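Local structure of AgaA (Rhizobium radiobacter, 6HLX) at residues A132-V137 and T473-L478; K289-Y294 and P469-F474; Q454-K459 and T463-M468. The protein binds the opine agropinic acid as the periplasmic substrate-binding component of an ABC transporter, delivering it for import into the bacterium. All blocks are in the same frame, centred on the assembly; numbering follows the deposited sequence.

Overall arrangement
Along the chain come 132-137 and 289-294, then 454-459 and the continuous run 463-478, which supplies the second segment of all three contacts. Contacts 1 and 2 share Thr473 and Phe474, and their centres lie about 15 Å apart; contact 3 is centred about 15 Å from contact 1 and about 19 Å from contact 2. Thr473 OG1 ties the group together through Asn467 OD1 of contact 3. Contacts 1 and 3 stay within the lobe holding the sheet with strands 3-8 and 456-459, whereas contact 2 reaches the lobe built on strands 240-245 and 446-451. The C-terminal run thus borders the cleft, where Phe474 touches agropinic acid.

Contact 1: A132-V137 and T473-L478; sequences ALPESV and TFQSGL
Residues 473-478, part of a longer 3-10 segment near the C-terminal end of this periplasmic binding protein, meet the loop 132-137 within one lobe of the fold, Gln475 reaching across to Pro134 and Ala132. The loop joins helices 127-131 and 141-146, so a turn from early in the chain packs against one that follows more than 300 residues later. With CG opposite the carbonyl carbon (chi1 -63°) and the rest of the chain extended, Gln475 carries its amide to the CG-CD edge of the Pro134 ring, and the two side chains cross at about a right angle. Pro134 CG rests 4.0 Å from Gln475 CG, while Pro134 CD is 3.7 Å from Gln475 NE2; this is plain van der Waals packing. The other end of the amide works through water. Gln475 OE1 and Ala132 O are both acceptors, 4.1 Å apart, and cannot bond to each other. One water solves this by donating to each of them, 2.7 Å to Gln475 OE1 and 2.7 Å to Ala132 O, and so holds the amide oxygen on the loop side. The contact is small and buried. Arg26 and Leu30 of helix 23-32 lie against Pro134, Tyr39 touches both Ala132 and Gln475, and Glu135 forms salt bridges with Arg26 and Lys29. Just before Gln475, the ring of Phe474 leads away from the loop and touches agropinic acid, so the same short 3-10 segment faces the ligand pocket and the lobe interior. The turn from Thr473 to Ser476 is held at Thr473 O, which accepts two bonds from one residue: Ser476 N at 3.1 Å and Ser476 OG at 2.7 Å, the hydroxyl lying 21° out of the carbonyl plane.

Contact 2: K289-Y294 and P469-F474; sequences KGYMGY and PGFLTF. With EDO (1,2-ethanediol), chain B.
Tyr291 and Phe471 meet where the C-terminal run of one lobe appears to touch a loop of the other, and their aromatic rings carry the direct contact. The tight part is concentrated at the phenol end: Tyr291 OH comes to 3.4 Å from Phe471 CD2, and Tyr291 CZ to 3.7 Å from the same carbon. Phe471 CE2 lies over one face of the tyrosine. With centroids 5.2 Å apart and planes inclined at 52°, the pair is neither a stack nor edge-to-face. Both residues turn CG opposite their carbonyl carbon, which sends the two rings toward each other between backbones whose nearest CA atoms, those of Tyr291 and Phe471, are 11.0 Å apart. Trp388 meets both rings, packing edge-to-face with Phe471.

A water takes over where the rings end. It sits in the plane of the Tyr291 ring, 2.7 Å from Tyr291 OH, and accepts from Phe471 N at 3.0 Å, linking the phenol to the backbone of Phe471, within a 3-10 segment. On the looser side, Lys289 is exposed and an ethanediol, probably from the crystallisation liquor, takes an almost straight bond (174°) from Lys289 N to its O2, 2.9 Å long. The loop includes a type II beta turn from Tyr291 to Tyr294, with Gly293 at its third position (phi 104°) and Tyr294 N bonded to Tyr291 O. A buffer molecule accepts a bond from Met292 N.

Between these segments lie a small area of ring packing and a water bridge, without a direct hydrogen bond or salt bridge. Such chemistry is consistent with lobes that close over a ligand and part again, since between these two segments little would have to be broken beyond aromatic contact and one water bridge.

Contact 3: Q454-K459 and T463-M468; sequences QNYAVK and TGFTNM
Tyr456 is held from two directions, with the edge of Phe465 over one face of its ring and the amide of Asn467 at its rim. The aromatic pair is T-shaped (edge-to-face): Phe465 CE2 points at the tyrosine, 3.6 Å from Tyr456 CD2, with the planes at 61° and the approach shifted toward the rim of the ring. The Asn467 amide stands nearly perpendicular to the tyrosine plane. Asn467 CG lies 3.5 Å from Tyr456 CD1, and Asn467 OD1 sits in the ring plane, 3.7 Å from Tyr456 CE1.

Asn467 swings CG to the side opposite its own N (chi1 -174°), which brings the amide up to the backbone of 454-459. There Asn467 ND2 donates to Gln454 O at 2.8 Å, with an N-H...O angle of 156° and the acceptor close to the amide plane. ND2 also bonds Leu234 O, and OD1 pairs with Thr473 OG1, so three bonds fix the rotation of the amide beside the ring.

Strand 456-459 runs antiparallel to both of its neighbours, 213-214 and 231-234, in the mixed sheet that also contains 3-8. Phe465 packs on Ile213 and Leu234 of those strands, laying the loop after strand 462-463 across one side of the sheet, while Ala457 and Lys459 touch Leu206 of helix 199-207.

Contact 1: A132-V137 and T473-L478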
ATOM      1  N   ALA A 132     -10.015   6.666   3.782  1.00 20.17           N
ATOM      2  CA  ALA A 132      -8.808   7.476   3.589  1.00 20.17           C
ATOM      3  C   ALA A 132      -7.875   6.803   2.571  1.00 21.18           C
ATOM      4  O   ALA A 132      -6.832   7.362   2.266  1.00 20.00           O
ATOM      5  CB  ALA A 132      -8.079   7.677   4.917  1.00 20.83           C
ATOM      6  N   LEU A 133      -8.199   5.600   2.064  1.00 18.90           N
ATOM      7  CA  LEU A 133      -7.289   4.973   1.087  1.00 18.62           C
ATOM      8  C   LEU A 133      -7.091   5.881  -0.124  1.00 21.05           C
ATOM      9  O   LEU A 133      -8.063   6.487  -0.579  1.00 20.11           O
ATOM     10  CB  LEU A 133      -7.861   3.634   0.563  1.00 19.04           C
ATOM     11  CG  LEU A 133      -7.821   2.444   1.513  1.00 23.22           C
ATOM     12  CD1 LEU A 133      -8.773   1.387   1.020  1.00 24.84           C
ATOM     13  CD2 LEU A 133      -6.395   1.850   1.626  1.00 23.57           C
ATOM     14  N   PRO A 134      -5.911   5.844  -0.788  1.00 18.71           N
ATOM     15  CA  PRO A 134      -5.757   6.617  -2.044  1.00 18.15           C
ATOM     16  C   PRO A 134      -6.779   6.121  -3.093  1.00 20.59           C
ATOM     17  O   PRO A 134      -7.144   6.859  -4.015  1.00 21.15           O
ATOM     18  CB  PRO A 134      -4.331   6.252  -2.490  1.00 20.04           C
ATOM     19  CG  PRO A 134      -3.591   5.949  -1.139  1.00 22.50           C
ATOM     20  CD  PRO A 134      -4.651   5.164  -0.393  1.00 19.70           C
ATOM     21  N   GLU A 135      -7.250   4.854  -2.938  1.00 18.20           N
ATOM     22  CA  GLU A 135      -8.208   4.267  -3.891  1.00 17.98           C
ATOM     23  C   GLU A 135      -9.672   4.638  -3.573  1.00 19.35           C
ATOM     24  O   GLU A 135     -10.572   4.278  -4.352  1.00 19.02           O
ATOM     25  CB  GLU A 135      -8.014   2.720  -3.981  1.00 19.35           C
ATOM     26  CG  GLU A 135      -6.686   2.312  -4.639  1.00 19.17           C
ATOM     27  CD  GLU A 135      -5.413   2.745  -3.919  1.00 26.51           C
ATOM     28  OE1 GLU A 135      -5.350   2.610  -2.674  1.00 22.41           O
ATOM     29  OE2 GLU A 135      -4.481   3.241  -4.596  1.00 23.11           O
ATOM     30  N   SER A 136      -9.917   5.319  -2.430  1.00 17.80           N
ATOM     31  CA  SER A 136     -11.277   5.721  -1.996  1.00 17.69           C
ATOM     32  C   SER A 136     -11.564   7.221  -2.301  1.00 20.19           C
ATOM     33  O   SER A 136     -12.555   7.792  -1.834  1.00 19.36           O
ATOM     34  CB  SER A 136     -11.474   5.438  -0.499  1.00 18.80           C
ATOM     35  OG  SER A 136     -11.345   4.043  -0.257  1.00 20.91           O
ATOM     36  N   VAL A 137     -10.720   7.842  -3.140  1.00 18.49           N
ATOM     37  CA  VAL A 137     -10.877   9.260  -3.499  1.00 17.32           C
ATOM     38  C   VAL A 137     -12.146   9.455  -4.309  1.00 22.11           C
ATOM     39  O   VAL A 137     -12.635   8.499  -4.920  1.00 21.04           O
ATOM     40  CB  VAL A 137      -9.623   9.820  -4.216  1.00 19.52           C
ATOM     41  CG1 VAL A 137      -8.421   9.810  -3.261  1.00 19.07           C
ATOM     42  CG2 VAL A 137      -9.319   9.026  -5.481  1.00 19.63           C
ATOM     43  N   THR A 473       3.925   5.320   4.967  1.00 17.26           N
ATOM     44  CA  THR A 473       4.983   5.775   4.042  1.00 17.47           C
ATOM     45  C   THR A 473       4.559   5.784   2.563  1.00 19.49           C
ATOM     46  O   THR A 473       4.931   6.723   1.845  1.00 19.31           O
ATOM     47  CB  THR A 473       6.306   5.021   4.251  1.00 20.25           C
ATOM     48  OG1 THR A 473       7.313   5.566   3.375  1.00 19.31           O
ATOM     49  CG2 THR A 473       6.176   3.506   4.024  1.00 18.69           C
ATOM     50  N   PHE A 474       3.771   4.801   2.106  1.00 17.75           N
ATOM     51  CA  PHE A 474       3.361   4.775   0.689  1.00 16.77           C
ATOM     52  C   PHE A 474       2.370   5.902   0.306  1.00 21.45           C
ATOM     53  O   PHE A 474       2.085   6.084  -0.884  1.00 20.45           O
ATOM     54  CB  PHE A 474       2.811   3.407   0.278  1.00 18.64           C
ATOM     55  CG  PHE A 474       3.780   2.241   0.301  1.00 19.08           C
ATOM     56  CD1 PHE A 474       5.160   2.451   0.353  1.00 20.64           C
ATOM     57  CD2 PHE A 474       3.316   0.930   0.211  1.00 20.89           C
ATOM     58  CE1 PHE A 474       6.053   1.369   0.328  1.00 21.78           C
ATOM     59  CE2 PHE A 474       4.213  -0.154   0.218  1.00 21.96           C
ATOM     60  CZ  PHE A 474       5.570   0.073   0.276  1.00 20.20           C
ATOM     61  N   GLN A 475       1.824   6.612   1.326  1.00 18.38           N
ATOM     62  CA  GLN A 475       0.901   7.738   1.106  1.00 18.11           C
ATOM     63  C   GLN A 475       1.621   9.078   1.218  1.00 21.34           C
ATOM     64  O   GLN A 475       0.961  10.124   1.216  1.00 20.97           O
ATOM     65  CB  GLN A 475      -0.268   7.694   2.100  1.00 19.51           C
ATOM     66  CG  GLN A 475      -1.126   6.438   1.918  1.00 21.89           C
ATOM     67  CD  GLN A 475      -2.412   6.547   2.688  1.00 26.07           C
ATOM     68  OE1 GLN A 475      -2.805   7.632   3.095  1.00 26.87           O
ATOM     69  NE2 GLN A 475      -3.080   5.420   2.898  1.00 24.33           N
ATOM     70  N   SER A 476       2.960   9.068   1.321  1.00 19.28           N
ATOM     71  CA  SER A 476       3.756  10.299   1.492  1.00 18.05           C
ATOM     72  C   SER A 476       3.520  11.355   0.414  1.00 21.37           C
ATOM     73  O   SER A 476       3.718  12.555   0.682  1.00 20.81           O
ATOM     74  CB  SER A 476       5.246   9.987   1.599  1.00 19.27           C
ATOM     75  OG  SER A 476       5.525   9.186   2.737  1.00 20.97           O
ATOM     76  N   GLY A 477       3.067  10.917  -0.777  1.00 17.96           N
ATOM     77  CA  GLY A 477       2.732  11.853  -1.857  1.00 18.62           C
ATOM     78  C   GLY A 477       1.681  12.882  -1.450  1.00 21.95           C
ATOM     79  O   GLY A 477       1.637  13.982  -2.016  1.00 21.06           O
ATOM     80  N   LEU A 478       0.862  12.573  -0.411  1.00 18.56           N
ATOM     81  CA  LEU A 478      -0.091  13.568   0.118  1.00 19.18           C
ATOM     82  C   LEU A 478       0.628  14.845   0.581  1.00 22.13           C
ATOM     83  O   LEU A 478       0.084  15.951   0.452  1.00 23.84           O
ATOM     84  CB  LEU A 478      -0.820  12.994   1.340  1.00 19.14           C
ATOM     85  CG  LEU A 478      -2.007  12.091   1.042  1.00 22.93           C
ATOM     86  CD1 LEU A 478      -2.404  11.267   2.295  1.00 22.89           C
ATOM     87  CD2 LEU A 478      -3.204  12.930   0.567  1.00 25.53           C
TER
HETATM   88  O   HOH W   1      -5.021   9.147   3.105  1.00 20.42           O

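Contact 2: K289-Y294 and P469-F474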
ATOM      1  N   LYS A 289       5.034  -2.420  16.827  1.00 26.18           N
ATOM      2  CA  LYS A 289       4.853  -1.994  18.212  1.00 27.54           C
ATOM      3  C   LYS A 289       3.760  -0.922  18.211  1.00 28.77           C
ATOM      4  O   LYS A 289       3.744  -0.075  17.314  1.00 28.45           O
ATOM      5  CB  LYS A 289       6.158  -1.392  18.765  1.00 32.00           C
ATOM      6  CG  LYS A 289       6.214  -1.434  20.291  1.00 51.80           C
ATOM      7  CD  LYS A 289       7.489  -0.798  20.838  1.00 65.58           C
ATOM      8  CE  LYS A 289       7.570  -0.851  22.351  1.00 81.29           C
ATOM      9  NZ  LYS A 289       6.604   0.073  23.009  1.00 92.71           N
ATOM     10  N   GLY A 290       2.827  -1.007  19.156  1.00 25.77           N
ATOM     11  CA  GLY A 290       1.742  -0.035  19.261  1.00 25.87           C
ATOM     12  C   GLY A 290       0.443  -0.498  18.631  1.00 27.75           C
ATOM     13  O   GLY A 290      -0.589   0.124  18.854  1.00 28.48           O
ATOM     14  N   TYR A 291       0.475  -1.570  17.807  1.00 22.54           N
ATOM     15  CA  TYR A 291      -0.752  -2.096  17.201  1.00 20.34           C
ATOM     16  C   TYR A 291      -1.261  -3.276  18.024  1.00 24.19           C
ATOM     17  O   TYR A 291      -0.465  -4.055  18.550  1.00 23.06           O
ATOM     18  CB  TYR A 291      -0.488  -2.618  15.780  1.00 20.11           C
ATOM     19  CG  TYR A 291      -0.450  -1.541  14.725  1.00 20.87           C
ATOM     20  CD1 TYR A 291       0.652  -0.701  14.600  1.00 22.31           C
ATOM     21  CD2 TYR A 291      -1.479  -1.416  13.794  1.00 21.00           C
ATOM     22  CE1 TYR A 291       0.708   0.279  13.608  1.00 20.26           C
ATOM     23  CE2 TYR A 291      -1.454  -0.412  12.821  1.00 20.71           C
ATOM     24  CZ  TYR A 291      -0.344   0.404  12.705  1.00 23.60           C
ATOM     25  OH  TYR A 291      -0.317   1.377  11.728  1.00 23.64           O
ATOM     26  N   MET A 292      -2.585  -3.447  18.084  1.00 22.33           N
ATOM     27  CA  MET A 292      -3.193  -4.585  18.765  1.00 21.84           C
ATOM     28  C   MET A 292      -2.782  -5.875  18.072  1.00 23.01           C
ATOM     29  O   MET A 292      -2.684  -5.914  16.831  1.00 22.60           O
ATOM     30  CB  MET A 292      -4.712  -4.424  18.841  1.00 24.35           C
ATOM     31  CG  MET A 292      -5.083  -3.265  19.792  1.00 28.28           C
ATOM     32  SD  MET A 292      -6.853  -3.083  20.043  1.00 31.77           S
ATOM     33  CE  MET A 292      -7.360  -2.490  18.395  1.00 29.07           C
ATOM     34  N   GLY A 293      -2.441  -6.873  18.890  1.00 22.26           N
ATOM     35  CA  GLY A 293      -1.922  -8.149  18.420  1.00 22.38           C
ATOM     36  C   GLY A 293      -0.419  -8.241  18.628  1.00 24.69           C
ATOM     37  O   GLY A 293       0.143  -9.340  18.573  1.00 24.09           O
ATOM     38  N   TYR A 294       0.261  -7.084  18.856  1.00 22.38           N
ATOM     39  CA  TYR A 294       1.703  -7.066  19.090  1.00 22.70           C
ATOM     40  C   TYR A 294       1.992  -7.831  20.384  1.00 26.40           C
ATOM     41  O   TYR A 294       1.258  -7.673  21.368  1.00 25.93           O
ATOM     42  CB  TYR A 294       2.221  -5.621  19.257  1.00 24.77           C
ATOM     43  CG  TYR A 294       3.703  -5.563  19.552  1.00 26.38           C
ATOM     44  CD1 TYR A 294       4.640  -5.577  18.521  1.00 29.53           C
ATOM     45  CD2 TYR A 294       4.172  -5.520  20.863  1.00 28.00           C
ATOM     46  CE1 TYR A 294       6.010  -5.540  18.789  1.00 31.61           C
ATOM     47  CE2 TYR A 294       5.539  -5.512  21.141  1.00 29.74           C
ATOM     48  CZ  TYR A 294       6.452  -5.497  20.100  1.00 38.16           C
ATOM     49  OH  TYR A 294       7.794  -5.449  20.371  1.00 44.00           O
ATOM     50  N   PRO A 469       4.527   8.558   8.642  1.00 22.56           N
ATOM     51  CA  PRO A 469       5.006   7.590   9.639  1.00 22.73           C
ATOM     52  C   PRO A 469       4.530   6.148   9.505  1.00 23.72           C
ATOM     53  O   PRO A 469       3.375   5.905   9.170  1.00 22.07           O
ATOM     54  CB  PRO A 469       4.581   8.201  10.980  1.00 25.41           C
ATOM     55  CG  PRO A 469       3.462   9.122  10.658  1.00 28.87           C
ATOM     56  CD  PRO A 469       3.807   9.680   9.289  1.00 24.69           C
ATOM     57  N   GLY A 470       5.448   5.222   9.814  1.00 22.06           N
ATOM     58  CA  GLY A 470       5.192   3.782   9.852  1.00 21.46           C
ATOM     59  C   GLY A 470       4.517   3.285   8.591  1.00 21.18           C
ATOM     60  O   GLY A 470       5.017   3.529   7.495  1.00 20.90           O
ATOM     61  N   PHE A 471       3.317   2.680   8.740  1.00 18.28           N
ATOM     62  CA  PHE A 471       2.547   2.136   7.608  1.00 18.64           C
ATOM     63  C   PHE A 471       2.050   3.182   6.605  1.00 20.53           C
ATOM     64  O   PHE A 471       1.521   2.804   5.553  1.00 20.23           O
ATOM     65  CB  PHE A 471       1.343   1.326   8.146  1.00 19.97           C
ATOM     66  CG  PHE A 471       1.620  -0.076   8.624  1.00 19.95           C
ATOM     67  CD1 PHE A 471       2.861  -0.681   8.405  1.00 20.14           C
ATOM     68  CD2 PHE A 471       0.643  -0.798   9.310  1.00 21.22           C
ATOM     69  CE1 PHE A 471       3.094  -2.008   8.814  1.00 22.05           C
ATOM     70  CE2 PHE A 471       0.885  -2.115   9.731  1.00 23.21           C
ATOM     71  CZ  PHE A 471       2.099  -2.714   9.467  1.00 21.56           C
ATOM     72  N   LEU A 472       2.175   4.479   6.913  1.00 18.41           N
ATOM     73  CA  LEU A 472       1.689   5.522   5.994  1.00 18.84           C
ATOM     74  C   LEU A 472       2.723   5.946   4.965  1.00 20.69           C
ATOM     75  O   LEU A 472       2.439   6.837   4.146  1.00 19.94           O
ATOM     76  CB  LEU A 472       1.209   6.760   6.778  1.00 19.04           C
ATOM     77  CG  LEU A 472      -0.001   6.523   7.655  1.00 23.28           C
ATOM     78  CD1 LEU A 472      -0.297   7.728   8.460  1.00 22.50           C
ATOM     79  CD2 LEU A 472      -1.210   6.145   6.814  1.00 23.67           C
ATOM     80  N   THR A 473       3.925   5.320   4.967  1.00 17.26           N
ATOM     81  CA  THR A 473       4.983   5.775   4.042  1.00 17.47           C
ATOM     82  C   THR A 473       4.559   5.784   2.563  1.00 19.49           C
ATOM     83  O   THR A 473       4.931   6.723   1.845  1.00 19.31           O
ATOM     84  CB  THR A 473       6.306   5.021   4.251  1.00 20.25           C
ATOM     85  OG1 THR A 473       7.313   5.566   3.375  1.00 19.31           O
ATOM     86  CG2 THR A 473       6.176   3.506   4.024  1.00 18.69           C
ATOM     87  N   PHE A 474       3.771   4.801   2.106  1.00 17.75           N
ATOM     88  CA  PHE A 474       3.361   4.775   0.689  1.00 16.77           C
ATOM     89  C   PHE A 474       2.370   5.902   0.306  1.00 21.45           C
ATOM     90  O   PHE A 474       2.085   6.084  -0.884  1.00 20.45           O
ATOM     91  CB  PHE A 474       2.811   3.407   0.278  1.00 18.64           C
ATOM     92  CG  PHE A 474       3.780   2.241   0.301  1.00 19.08           C
ATOM     93  CD1 PHE A 474       5.160   2.451   0.353  1.00 20.64           C
ATOM     94  CD2 PHE A 474       3.316   0.930   0.211  1.00 20.89           C
ATOM     95  CE1 PHE A 474       6.053   1.369   0.328  1.00 21.78           C
ATOM     96  CE2 PHE A 474       4.213  -0.154   0.218  1.00 21.96           C
ATOM     97  CZ  PHE A 474       5.570   0.073   0.276  1.00 20.20           C
TER
HETATM   98  C1  EDO B 631       8.000  -1.971  13.279  1.00 54.37           C
HETATM   99  O1  EDO B 631       8.261  -0.914  12.379  1.00 57.14           O
HETATM  100  C2  EDO B 631       7.795  -1.384  14.690  1.00 51.98           C
HETATM  101  O2  EDO B 631       7.607  -2.445  15.596  1.00 48.38           O
HETATM  102  O   HOH W   2       1.999   2.737  11.449  1.00 23.15           O

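Contact 3: Q454-K459 and T463-M468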
ATOM      1  N   GLN A 454      12.351   2.494   4.323  1.00 21.44           N
ATOM      2  CA  GLN A 454      11.672   3.026   3.139  1.00 19.38           C
ATOM      3  C   GLN A 454      12.006   4.505   3.159  1.00 23.75           C
ATOM      4  O   GLN A 454      11.486   5.255   3.990  1.00 25.03           O
ATOM      5  CB  GLN A 454      10.158   2.774   3.223  1.00 20.18           C
ATOM      6  CG  GLN A 454       9.392   3.305   1.991  1.00 23.72           C
ATOM      7  CD  GLN A 454       9.693   2.528   0.718  1.00 25.14           C
ATOM      8  OE1 GLN A 454      10.147   1.387   0.755  1.00 25.05           O
ATOM      9  NE2 GLN A 454       9.431   3.128  -0.433  1.00 27.15           N
ATOM     10  N   ASN A 455      12.960   4.909   2.316  1.00 19.48           N
ATOM     11  CA  ASN A 455      13.479   6.264   2.397  1.00 18.83           C
ATOM     12  C   ASN A 455      13.223   7.072   1.141  1.00 22.90           C
ATOM     13  O   ASN A 455      13.158   6.516   0.037  1.00 21.63           O
ATOM     14  CB  ASN A 455      15.001   6.190   2.647  1.00 21.92           C
ATOM     15  CG  ASN A 455      15.358   5.405   3.902  1.00 29.47           C
ATOM     16  OD1 ASN A 455      14.677   5.491   4.918  1.00 29.66           O
ATOM     17  ND2 ASN A 455      16.401   4.609   3.862  1.00 23.65           N
ATOM     18  N   TYR A 456      13.068   8.389   1.336  1.00 20.07           N
ATOM     19  CA  TYR A 456      13.022   9.398   0.273  1.00 20.19           C
ATOM     20  C   TYR A 456      14.320  10.180   0.388  1.00 22.35           C
ATOM     21  O   TYR A 456      14.990  10.167   1.438  1.00 22.44           O
ATOM     22  CB  TYR A 456      11.872  10.412   0.483  1.00 20.06           C
ATOM     23  CG  TYR A 456      10.518   9.843   0.134  1.00 20.24           C
ATOM     24  CD1 TYR A 456       9.800   9.083   1.059  1.00 22.57           C
ATOM     25  CD2 TYR A 456       9.972  10.014  -1.138  1.00 20.54           C
ATOM     26  CE1 TYR A 456       8.555   8.548   0.743  1.00 22.08           C
ATOM     27  CE2 TYR A 456       8.729   9.472  -1.471  1.00 19.78           C
ATOM     28  CZ  TYR A 456       8.029   8.734  -0.524  1.00 24.26           C
ATOM     29  OH  TYR A 456       6.826   8.144  -0.821  1.00 23.06           O
ATOM     30  N   ALA A 457      14.650  10.919  -0.667  1.00 19.50           N
ATOM     31  CA  ALA A 457      15.781  11.826  -0.595  1.00 19.10           C
ATOM     32  C   ALA A 457      15.390  13.109  -1.276  1.00 23.52           C
ATOM     33  O   ALA A 457      14.628  13.087  -2.249  1.00 21.95           O
ATOM     34  CB  ALA A 457      17.006  11.227  -1.249  1.00 20.14           C
ATOM     35  N   VAL A 458      15.825  14.240  -0.702  1.00 20.23           N
ATOM     36  CA  VAL A 458      15.498  15.553  -1.256  1.00 20.66           C
ATOM     37  C   VAL A 458      16.768  16.353  -1.455  1.00 26.05           C
ATOM     38  O   VAL A 458      17.788  16.120  -0.774  1.00 25.46           O
ATOM     39  CB  VAL A 458      14.454  16.338  -0.393  1.00 24.27           C
ATOM     40  CG1 VAL A 458      13.204  15.493  -0.107  1.00 23.50           C
ATOM     41  CG2 VAL A 458      15.063  16.854   0.915  1.00 24.84           C
ATOM     42  N   LYS A 459      16.702  17.336  -2.357  1.00 23.77           N
ATOM     43  CA  LYS A 459      17.822  18.234  -2.560  1.00 25.47           C
ATOM     44  C   LYS A 459      17.768  19.306  -1.471  1.00 29.20           C
ATOM     45  O   LYS A 459      16.683  19.685  -1.030  1.00 27.41           O
ATOM     46  CB  LYS A 459      17.722  18.901  -3.951  1.00 29.30           C
ATOM     47  CG  LYS A 459      18.556  18.208  -5.029  1.00 51.29           C
ATOM     48  CD  LYS A 459      20.066  18.479  -4.847  1.00 65.16           C
ATOM     49  CE  LYS A 459      20.887  18.271  -6.090  1.00 76.68           C
ATOM     50  NZ  LYS A 459      22.266  17.812  -5.763  1.00 84.46           N
ATOM     51  N   THR A 463      11.728  21.717   1.286  1.00 23.69           N
ATOM     52  CA  THR A 463      11.194  21.569   2.646  1.00 22.79           C
ATOM     53  C   THR A 463       9.737  21.185   2.537  1.00 24.03           C
ATOM     54  O   THR A 463       9.152  21.317   1.469  1.00 23.98           O
ATOM     55  CB  THR A 463      11.331  22.882   3.471  1.00 25.68           C
ATOM     56  OG1 THR A 463      10.628  23.926   2.798  1.00 26.24           O
ATOM     57  CG2 THR A 463      12.801  23.303   3.726  1.00 27.95           C
ATOM     58  N   GLY A 464       9.151  20.729   3.639  1.00 21.81           N
ATOM     59  CA  GLY A 464       7.729  20.446   3.679  1.00 20.60           C
ATOM     60  C   GLY A 464       7.302  19.136   3.060  1.00 24.05           C
ATOM     61  O   GLY A 464       6.105  18.909   2.950  1.00 25.01           O
ATOM     62  N   PHE A 465       8.249  18.301   2.586  1.00 21.11           N
ATOM     63  CA  PHE A 465       7.878  16.964   2.102  1.00 19.31           C
ATOM     64  C   PHE A 465       8.107  16.033   3.293  1.00 24.19           C
ATOM     65  O   PHE A 465       9.161  16.106   3.936  1.00 23.44           O
ATOM     66  CB  PHE A 465       8.678  16.497   0.866  1.00 20.74           C
ATOM     67  CG  PHE A 465       8.109  15.203   0.299  1.00 21.41           C
ATOM     68  CD1 PHE A 465       6.988  15.218  -0.532  1.00 21.87           C
ATOM     69  CD2 PHE A 465       8.656  13.969   0.653  1.00 23.10           C
ATOM     70  CE1 PHE A 465       6.431  14.021  -1.015  1.00 23.23           C
ATOM     71  CE2 PHE A 465       8.104  12.775   0.171  1.00 24.72           C
ATOM     72  CZ  PHE A 465       6.990  12.802  -0.653  1.00 23.05           C
ATOM     73  N   THR A 466       7.133  15.156   3.567  1.00 20.92           N
ATOM     74  CA  THR A 466       7.176  14.279   4.731  1.00 20.11           C
ATOM     75  C   THR A 466       7.105  12.824   4.319  1.00 21.65           C
ATOM     76  O   THR A 466       6.180  12.423   3.606  1.00 19.94           O
ATOM     77  CB  THR A 466       5.978  14.583   5.674  1.00 25.42           C
ATOM     78  OG1 THR A 466       6.018  15.955   6.056  1.00 24.97           O
ATOM     79  CG2 THR A 466       6.001  13.725   6.958  1.00 23.73           C
ATOM     80  N   ASN A 467       8.053  12.037   4.822  1.00 18.65           N
ATOM     81  CA  ASN A 467       8.020  10.572   4.657  1.00 18.15           C
ATOM     82  C   ASN A 467       7.083  10.157   5.821  1.00 20.66           C
ATOM     83  O   ASN A 467       7.484  10.191   6.998  1.00 21.72           O
ATOM     84  CB  ASN A 467       9.420   9.967   4.824  1.00 17.82           C
ATOM     85  CG  ASN A 467       9.420   8.484   4.504  1.00 20.99           C
ATOM     86  OD1 ASN A 467       8.359   7.858   4.382  1.00 20.25           O
ATOM     87  ND2 ASN A 467      10.602   7.908   4.352  1.00 20.10           N
ATOM     88  N   MET A 468       5.806   9.904   5.499  1.00 17.47           N
ATOM     89  CA  MET A 468       4.743   9.718   6.495  1.00 17.59           C
ATOM     90  C   MET A 468       4.965   8.477   7.371  1.00 22.15           C
ATOM     91  O   MET A 468       5.662   7.539   6.967  1.00 21.20           O
ATOM     92  CB  MET A 468       3.356   9.806   5.859  1.00 18.87           C
ATOM     93  CG  MET A 468       3.023  11.297   5.522  1.00 21.48           C
ATOM     94  SD  MET A 468       1.580  11.523   4.451  1.00 23.95           S
ATOM     95  CE  MET A 468       0.304  10.681   5.394  1.00 21.40           C
TER